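Local coordinates for protein putative glycosyl hydrolase (Parabacteroides distasonis, PDB 4QHZ) that binds magnesium and is probably a glycoside hydrolase of the 3-keto-disaccharide hydrolase family, with a concanavalin-like fold, at residues 120-132 with 167-179. Residues are numbered along the deposited sequence; the frame is centred on the assembly and turned at random.
With MG (magnesium ion), chain I; EDO (1,2-ethanediol), chain H.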
loop_
_atom_site.group_PDB
_atom_site.type_symbol
_atom_site.label_atom_id
_atom_site.label_comp_id
_atom_site.label_asym_id
_atom_site.label_seq_id
_atom_site.Cartn_x
_atom_site.Cartn_y
_atom_site.Cartn_z
ATOM N N GLY C 120 3.474 27.955 -0.024
ATOM C CA GLY C 120 3.479 26.503 -0.084
ATOM C C GLY C 120 4.527 25.892 0.801
ATOM O O GLY C 120 5.488 26.557 1.194
ATOM N N ILE C 121 4.316 24.626 1.139
ATOM C CA ILE C 121 5.241 23.868 1.963
ATOM C C ILE C 121 5.841 22.771 1.093
ATOM O O ILE C 121 5.145 21.820 0.728
ATOM C CB ILE C 121 4.537 23.274 3.200
ATOM C CG1 ILE C 121 3.900 24.381 4.045
ATOM C CG2 ILE C 121 5.505 22.477 4.058
ATOM C CD1 ILE C 121 2.390 24.344 4.062
ATOM N N PHE C 122 7.118 22.909 0.752
ATOM C CA PHE C 122 7.817 21.899 -0.041
ATOM C C PHE C 122 8.422 20.847 0.871
ATOM O O PHE C 122 9.408 21.104 1.568
ATOM C CB PHE C 122 8.907 22.526 -0.906
ATOM C CG PHE C 122 8.386 23.213 -2.139
ATOM C CD1 PHE C 122 7.780 24.460 -2.052
ATOM C CD2 PHE C 122 8.517 22.620 -3.384
ATOM C CE1 PHE C 122 7.307 25.102 -3.186
ATOM C CE2 PHE C 122 8.047 23.251 -4.517
ATOM C CZ PHE C 122 7.441 24.496 -4.418
ATOM N N LEU C 123 7.824 19.660 0.845
ATOM C CA LEU C 123 8.233 18.545 1.696
ATOM C C LEU C 123 9.535 17.958 1.170
ATOM O O LEU C 123 9.622 17.597 -0.003
ATOM C CB LEU C 123 7.136 17.482 1.736
ATOM C CG LEU C 123 5.743 18.014 2.109
ATOM C CD1 LEU C 123 4.690 16.931 1.943
ATOM C CD2 LEU C 123 5.718 18.568 3.526
ATOM N N GLN C 124 10.546 17.898 2.040
ATOM C CA GLN C 124 11.933 17.583 1.660
ATOM C C GLN C 124 12.449 18.468 0.516
ATOM O O GLN C 124 13.368 18.089 -0.193
ATOM C CB GLN C 124 12.077 16.105 1.290
ATOM C CG GLN C 124 11.697 15.155 2.407
ATOM C CD GLN C 124 12.050 13.718 2.081
ATOM O OE1 GLN C 124 11.426 13.093 1.227
ATOM N NE2 GLN C 124 13.071 13.193 2.752
ATOM N N GLY C 125 11.860 19.649 0.359
ATOM C CA GLY C 125 12.245 20.583 -0.696
ATOM C C GLY C 125 11.784 20.206 -2.092
ATOM O O GLY C 125 12.134 20.890 -3.043
HETATM N N MSE C 126 10.992 19.137 -2.230
HETATM C CA MSE C 126 10.630 18.613 -3.560
HETATM C C MSE C 126 9.148 18.619 -3.867
HETATM O O MSE C 126 8.768 18.722 -5.028
HETATM C CB MSE C 126 11.060 17.154 -3.704
HETATM C CG MSE C 126 12.515 16.868 -3.352
HETATM SE SE MSE C 126 13.718 17.835 -4.554
HETATM C CE MSE C 126 13.899 16.455 -5.957
ATOM N N TYR C 127 8.300 18.500 -2.848
ATOM C CA TYR C 127 6.883 18.214 -3.064
ATOM C C TYR C 127 5.989 19.258 -2.393
ATOM O O TYR C 127 5.826 19.249 -1.170
ATOM C CB TYR C 127 6.553 16.803 -2.552
ATOM C CG TYR C 127 7.572 15.749 -2.940
ATOM C CD1 TYR C 127 7.785 15.419 -4.276
ATOM C CD2 TYR C 127 8.324 15.083 -1.976
ATOM C CE1 TYR C 127 8.715 14.465 -4.641
ATOM C CE2 TYR C 127 9.257 14.121 -2.339
ATOM C CZ TYR C 127 9.450 13.818 -3.672
ATOM O OH TYR C 127 10.376 12.871 -4.034
ATOM N N GLU C 128 5.389 20.143 -3.186
ATOM C CA GLU C 128 4.628 21.267 -2.629
ATOM C C GLU C 128 3.229 20.879 -2.155
ATOM O O GLU C 128 2.423 20.362 -2.927
ATOM C CB GLU C 128 4.476 22.424 -3.632
ATOM C CG GLU C 128 3.814 23.655 -3.003
ATOM C CD GLU C 128 3.588 24.814 -3.959
ATOM O OE1 GLU C 128 3.714 24.626 -5.188
ATOM O OE2 GLU C 128 3.271 25.928 -3.468
ATOM N N VAL C 129 2.957 21.154 -0.883
ATOM C CA VAL C 129 1.599 21.240 -0.380
ATOM C C VAL C 129 1.182 22.692 -0.554
ATOM O O VAL C 129 1.737 23.584 0.088
ATOM C CB VAL C 129 1.485 20.832 1.100
ATOM C CG1 VAL C 129 0.030 20.895 1.559
ATOM C CG2 VAL C 129 2.056 19.438 1.318
ATOM N N GLN C 130 0.216 22.929 -1.437
ATOM C CA GLN C 130 -0.160 24.284 -1.825
ATOM C C GLN C 130 -0.766 25.068 -0.664
ATOM O O GLN C 130 -1.554 24.539 0.118
ATOM C CB GLN C 130 -1.143 24.249 -3.000
ATOM C CG GLN C 130 -1.685 25.603 -3.453
ATOM C CD GLN C 130 -0.644 26.477 -4.149
ATOM O OE1 GLN C 130 0.411 26.779 -3.586
ATOM N NE2 GLN C 130 -0.941 26.888 -5.384
ATOM N N VAL C 131 -0.356 26.328 -0.565
ATOM C CA VAL C 131 -0.989 27.303 0.296
ATOM C C VAL C 131 -1.528 28.421 -0.593
ATOM O O VAL C 131 -0.820 28.933 -1.461
ATOM C CB VAL C 131 0.001 27.857 1.335
ATOM C CG1 VAL C 131 -0.556 29.102 2.021
ATOM C CG2 VAL C 131 0.335 26.775 2.350
ATOM N N LEU C 132 -2.795 28.776 -0.391
ATOM C CA LEU C 132 -3.479 29.744 -1.244
ATOM C C LEU C 132 -4.757 30.208 -0.567
ATOM O O LEU C 132 -5.379 29.446 0.183
ATOM C CB LEU C 132 -3.809 29.115 -2.595
ATOM C CG LEU C 132 -4.288 30.011 -3.733
ATOM C CD1 LEU C 132 -3.216 31.013 -4.145
ATOM C CD2 LEU C 132 -4.692 29.153 -4.920
ATOM N N VAL C 167 -5.090 25.978 9.780
ATOM C CA VAL C 167 -4.229 25.056 10.505
ATOM C C VAL C 167 -3.934 23.837 9.652
ATOM O O VAL C 167 -4.856 23.145 9.231
ATOM C CB VAL C 167 -4.897 24.608 11.817
ATOM C CG1 VAL C 167 -4.012 23.625 12.566
ATOM C CG2 VAL C 167 -5.212 25.812 12.687
ATOM N N TYR C 168 -2.654 23.584 9.392
ATOM C CA TYR C 168 -2.234 22.365 8.711
ATOM C C TYR C 168 -1.603 21.394 9.700
ATOM O O TYR C 168 -0.747 21.780 10.505
ATOM C CB TYR C 168 -1.210 22.648 7.606
ATOM C CG TYR C 168 -1.723 23.075 6.236
ATOM C CD1 TYR C 168 -3.080 23.134 5.925
ATOM C CD2 TYR C 168 -0.814 23.379 5.227
ATOM C CE1 TYR C 168 -3.507 23.511 4.653
ATOM C CE2 TYR C 168 -1.226 23.748 3.964
ATOM C CZ TYR C 168 -2.573 23.805 3.675
ATOM O OH TYR C 168 -2.961 24.187 2.404
ATOM N N ASP C 169 -2.034 20.138 9.631
ATOM C CA ASP C 169 -1.312 19.022 10.236
ATOM C C ASP C 169 -0.964 18.061 9.112
ATOM O O ASP C 169 -1.830 17.679 8.324
ATOM C CB ASP C 169 -2.143 18.355 11.327
ATOM C CG ASP C 169 -2.182 19.180 12.599
ATOM O OD1 ASP C 169 -1.115 19.334 13.229
ATOM O OD2 ASP C 169 -3.261 19.705 12.959
ATOM N N ILE C 170 0.315 17.701 9.028
ATOM C CA ILE C 170 0.859 16.976 7.886
ATOM C C ILE C 170 1.647 15.764 8.375
ATOM O O ILE C 170 2.486 15.894 9.263
ATOM C CB ILE C 170 1.778 17.883 7.052
ATOM C CG1 ILE C 170 0.960 19.007 6.407
ATOM C CG2 ILE C 170 2.521 17.075 5.998
ATOM C CD1 ILE C 170 1.790 20.121 5.791
ATOM N N ILE C 171 1.348 14.597 7.815
ATOM C CA ILE C 171 2.075 13.376 8.126
ATOM C C ILE C 171 2.696 12.887 6.830
ATOM O O ILE C 171 1.980 12.661 5.855
ATOM C CB ILE C 171 1.164 12.288 8.720
ATOM C CG1 ILE C 171 0.377 12.841 9.915
ATOM C CG2 ILE C 171 1.993 11.070 9.130
ATOM C CD1 ILE C 171 -0.682 11.894 10.452
ATOM N N TYR C 172 4.017 12.724 6.832
ATOM C CA TYR C 172 4.780 12.471 5.620
ATOM C C TYR C 172 5.701 11.266 5.763
ATOM O O TYR C 172 6.429 11.136 6.753
ATOM C CB TYR C 172 5.614 13.703 5.276
ATOM C CG TYR C 172 6.485 13.548 4.052
ATOM C CD1 TYR C 172 5.952 13.671 2.773
ATOM C CD2 TYR C 172 7.847 13.289 4.175
ATOM C CE1 TYR C 172 6.755 13.547 1.651
ATOM C CE2 TYR C 172 8.657 13.153 3.065
ATOM C CZ TYR C 172 8.110 13.285 1.806
ATOM O OH TYR C 172 8.911 13.155 0.701
ATOM N N THR C 173 5.656 10.400 4.757
ATOM C CA THR C 173 6.557 9.277 4.629
ATOM C C THR C 173 7.428 9.524 3.405
ATOM O O THR C 173 6.918 9.719 2.303
ATOM C CB THR C 173 5.775 7.963 4.474
ATOM O OG1 THR C 173 4.858 7.823 5.571
ATOM C CG2 THR C 173 6.709 6.770 4.447
ATOM N N ALA C 174 8.744 9.526 3.612
ATOM C CA ALA C 174 9.703 9.805 2.548
ATOM C C ALA C 174 9.806 8.627 1.588
ATOM O O ALA C 174 9.512 7.495 1.966
ATOM C CB ALA C 174 11.070 10.117 3.137
ATOM N N PRO C 175 10.208 8.893 0.334
ATOM C CA PRO C 175 10.370 7.821 -0.627
ATOM C C PRO C 175 11.688 7.100 -0.409
ATOM O O PRO C 175 12.538 7.599 0.322
ATOM C CB PRO C 175 10.419 8.558 -1.959
ATOM C CG PRO C 175 11.057 9.861 -1.622
ATOM C CD PRO C 175 10.558 10.208 -0.247
ATOM N N THR C 176 11.825 5.923 -1.017
ATOM C CA THR C 176 13.118 5.286 -1.207
ATOM C C THR C 176 13.388 5.202 -2.705
ATOM O O THR C 176 12.458 5.142 -3.503
ATOM C CB THR C 176 13.174 3.884 -0.580
ATOM O OG1 THR C 176 12.135 3.061 -1.125
ATOM C CG2 THR C 176 13.018 3.966 0.940
ATOM N N PHE C 177 14.661 5.205 -3.082
ATOM C CA PHE C 177 15.049 5.203 -4.489
ATOM C C PHE C 177 15.879 3.980 -4.829
ATOM O O PHE C 177 16.657 3.499 -4.009
ATOM C CB PHE C 177 15.833 6.472 -4.822
ATOM C CG PHE C 177 14.979 7.699 -4.889
ATOM C CD1 PHE C 177 14.295 8.020 -6.060
ATOM C CD2 PHE C 177 14.843 8.535 -3.783
ATOM C CE1 PHE C 177 13.492 9.148 -6.121
ATOM C CE2 PHE C 177 14.030 9.659 -3.841
ATOM C CZ PHE C 177 13.360 9.967 -5.012
ATOM N N LYS C 178 15.704 3.476 -6.043
ATOM C CA LYS C 178 16.537 2.395 -6.551
ATOM C C LYS C 178 17.878 2.957 -7.006
ATOM O O LYS C 178 18.026 4.166 -7.182
ATOM C CB LYS C 178 15.868 1.679 -7.720
ATOM C CG LYS C 178 14.516 1.087 -7.399
ATOM C CD LYS C 178 13.962 0.316 -8.587
ATOM C CE LYS C 178 12.508 -0.062 -8.351
ATOM N NZ LYS C 178 11.858 -0.587 -9.582
ATOM N N GLU C 179 18.838 2.059 -7.205
ATOM C CA GLU C 179 20.179 2.396 -7.675
ATOM C C GLU C 179 20.151 3.246 -8.952
ATOM O O GLU C 179 20.910 4.227 -9.110
ATOM C CB GLU C 179 20.985 1.071 -7.910
ATOM C CG GLU C 179 21.836 0.618 -6.717
ATOM C CD GLU C 179 22.486 1.772 -5.961
ATOM O OE1 GLU C 179 22.220 1.939 -4.745
ATOM O OE2 GLU C 179 23.257 2.524 -6.589
HETATM MG MG MG I . 2.236 27.843 -3.961
HETATM C C1 EDO H . -5.988 17.617 13.760
HETATM O O1 EDO H . -5.583 18.549 12.751
HETATM C C2 EDO H . -4.803 17.341 14.672
HETATM O O2 EDO H . -5.103 16.229 15.522
HETATM O O HOH W 1 2.329 27.192 -5.806
#
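Two tyrosines of strand 167-173 each give a hydroxyl to the hairpin 120-132. Tyr172 OH donates to Gln124 OE1 at 2.6 Å, tilted 28° from the carbonyl plane. Tyr127 turns a ring edge to Tyr172 OH, with CE2 3.2 Å away; this is an edge contact, not a hydrogen bond. Tyr168 OH donates to the backbone, reaching Gln130 O at 2.7 Å, in the carbonyl plane and with a C=O...donor angle of 158°.

Apolar packing fills the space between. Leu123 CB sits over one face of the Tyr172 ring, toward its rim, in a CH-pi contact 4.2 Å from the centroid. A chi1 of 178° carries this ring across to Leu123 and Gln124. Ile121 CD1 meets the edge of the Tyr168 ring, 3.5 Å from CD2. Val129 and Val131 add methyl contacts to the same ring. A phenylalanine at Tyr172 would remove the hydroxyl, and Gln124 OE1 would probably be left without this partner.

The hairpin's other side binds magnesium through Glu128 OE2 and Gln130 OE1, with Asn118, Ser119 and Gln227 completing the protein ligands. The contact thus joins the two sheets of the sandwich through a mainly apolar core. Tyr168 ties that core to the backbone of a metal ligand.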